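Local coordinates for succinate dehydrogenase subunit A (Mycolicibacterium smegmatis, PDB 7D6V) that oxidises succinate to fumarate as the FAD-bearing flavoprotein of the succinate dehydrogenase Sdh1, handing the electrons on to an iron-sulfur subunit, at the interface of chains A and B. Sequence-based numbering; all coordinates share one arbitrary frame. Chains: chain A, Succinate dehydrogenase subunit A; chain B, Fumarate reductase iron-sulfur subunit.

The interface of chains A and B. Residues chain A 44-45, 49, 222-224; chain B 52-54.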
loop_
_atom_site.group_PDB
_atom_site.type_symbol
_atom_site.label_atom_id
_atom_site.label_comp_id
_atom_site.label_asym_id
_atom_site.label_seq_id
_atom_site.Cartn_x
_atom_site.Cartn_y
_atom_site.Cartn_z
ATOM N N LYS A 44 -3.184 2.132 8.503
ATOM C CA LYS A 44 -2.056 1.227 8.316
ATOM C C LYS A 44 -2.233 -0.073 9.095
ATOM O O LYS A 44 -1.252 -0.698 9.499
ATOM C CB LYS A 44 -0.749 1.910 8.711
ATOM C CG LYS A 44 -0.493 3.211 7.984
ATOM C CD LYS A 44 0.985 3.535 7.942
ATOM C CE LYS A 44 1.246 4.795 7.148
ATOM N NZ LYS A 44 0.547 4.773 5.842
ATOM N N ALA A 45 -3.474 -0.495 9.307
ATOM C CA ALA A 45 -3.743 -1.737 10.011
ATOM C C ALA A 45 -3.465 -2.937 9.109
ATOM O O ALA A 45 -3.220 -2.804 7.909
ATOM C CB ALA A 45 -5.183 -1.766 10.512
ATOM N N MET A 49 -2.965 -5.678 4.081
ATOM C CA MET A 49 -2.180 -6.759 3.503
ATOM C C MET A 49 -3.018 -7.766 2.727
ATOM O O MET A 49 -2.452 -8.559 1.970
ATOM C CB MET A 49 -1.397 -7.479 4.602
ATOM C CG MET A 49 -0.473 -6.573 5.390
ATOM S SD MET A 49 0.506 -7.458 6.614
ATOM C CE MET A 49 1.703 -8.262 5.559
ATOM N N SER A 222 1.232 -8.877 11.291
ATOM C CA SER A 222 1.895 -7.595 11.456
ATOM C C SER A 222 2.558 -7.481 12.827
ATOM O O SER A 222 2.421 -8.346 13.693
ATOM C CB SER A 222 0.898 -6.452 11.272
ATOM O OG SER A 222 0.124 -6.626 10.101
ATOM N N TRP A 223 3.280 -6.373 13.013
ATOM C CA TRP A 223 3.883 -6.063 14.305
ATOM C C TRP A 223 2.838 -5.943 15.407
ATOM O O TRP A 223 3.132 -6.223 16.574
ATOM C CB TRP A 223 4.691 -4.768 14.194
ATOM C CG TRP A 223 4.909 -4.064 15.495
ATOM C CD1 TRP A 223 5.874 -4.328 16.419
ATOM C CD2 TRP A 223 4.139 -2.976 16.021
ATOM N NE1 TRP A 223 5.754 -3.476 17.486
ATOM C CE2 TRP A 223 4.694 -2.637 17.266
ATOM C CE3 TRP A 223 3.031 -2.260 15.559
ATOM C CZ2 TRP A 223 4.183 -1.611 18.056
ATOM C CZ3 TRP A 223 2.526 -1.245 16.343
ATOM C CH2 TRP A 223 3.100 -0.930 17.577
ATOM N N GLU A 224 1.618 -5.548 15.059
ATOM C CA GLU A 224 0.589 -5.227 16.037
ATOM C C GLU A 224 -0.234 -6.432 16.478
ATOM O O GLU A 224 -1.082 -6.288 17.363
ATOM C CB GLU A 224 -0.341 -4.152 15.468
ATOM C CG GLU A 224 -1.179 -4.622 14.294
ATOM C CD GLU A 224 -1.727 -3.474 13.472
ATOM O OE1 GLU A 224 -2.476 -3.735 12.509
ATOM O OE2 GLU A 224 -1.405 -2.310 13.786
ATOM N N TRP B 52 7.742 0.407 12.297
ATOM C CA TRP B 52 7.320 -0.494 11.234
ATOM C C TRP B 52 5.998 -1.148 11.622
ATOM O O TRP B 52 5.649 -1.221 12.803
ATOM C CB TRP B 52 8.365 -1.585 10.991
ATOM C CG TRP B 52 8.520 -2.487 12.169
ATOM C CD1 TRP B 52 9.042 -2.165 13.383
ATOM C CD2 TRP B 52 8.125 -3.858 12.252
ATOM N NE1 TRP B 52 9.003 -3.252 14.216
ATOM C CE2 TRP B 52 8.445 -4.307 13.544
ATOM C CE3 TRP B 52 7.535 -4.752 11.356
ATOM C CZ2 TRP B 52 8.200 -5.609 13.963
ATOM C CZ3 TRP B 52 7.291 -6.041 11.774
ATOM C CH2 TRP B 52 7.623 -6.459 13.064
ATOM N N ASN B 53 5.246 -1.607 10.628
ATOM C CA ASN B 53 4.061 -2.373 11.010
ATOM C C ASN B 53 3.922 -3.715 10.306
ATOM O O ASN B 53 3.570 -4.702 10.951
ATOM C CB ASN B 53 2.789 -1.553 10.758
ATOM C CG ASN B 53 1.560 -2.188 11.376
ATOM O OD1 ASN B 53 1.663 -2.990 12.299
ATOM N ND2 ASN B 53 0.392 -1.839 10.858
ATOM N N CYS B 54 4.114 -3.763 8.994
ATOM C CA CYS B 54 3.911 -5.022 8.279
ATOM C C CYS B 54 5.173 -5.735 7.817
ATOM O O CYS B 54 5.233 -6.963 7.811
ATOM C CB CYS B 54 2.976 -4.804 7.084
ATOM S SG CYS B 54 3.762 -4.019 5.656
#
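Two pieces of chain A, the loop A:Ser222 to A:Glu224 and the loop at A:Lys44 and A:Ala45 just ahead of the 3-10 helix 46-49, receive the chain B loop B:Trp52 to B:Cys54. B:Asn53 reaches both pieces. Its backbone O accepts an essentially straight hydrogen bond from the backbone N of A:Trp223 at 2.7 Å. Its side-chain amide, carried away from the loop with CG anti to the backbone N (chi1 -169°), points ND2 within the amide plane toward the backbone O of A:Lys44 as a hydrogen-bond donor; the modelled separation is very short and the angle at the hydrogen bent, making the bond's length doubtful. On the other branch, OD1 lies in plane at the indole edge of A:Trp223, 3.6 Å from CE3, with amide and ring planes 81° apart.

A:Trp223 and B:Trp52 meet edge to face, their ring planes inclined by 59°. CB of A:Trp223 sits over the six-membered ring of B:Trp52, 3.6 Å from its centroid, while the backbone O of B:Trp52 lies above one face of the A:Trp223 indole, toward its rim. Beyond B:Asn53, SD of A:Met49 packs on CB of B:Cys54 at 3.7 Å.

B:Cys54 opens the CX4CX2C motif (B:Cys54, B:Cys59, B:Cys62) that, with B:Cys74, binds the [2Fe-2S] cluster. The contact therefore docks the cluster loop against the flavoprotein, probably helping to position the cluster for electrons from FAD.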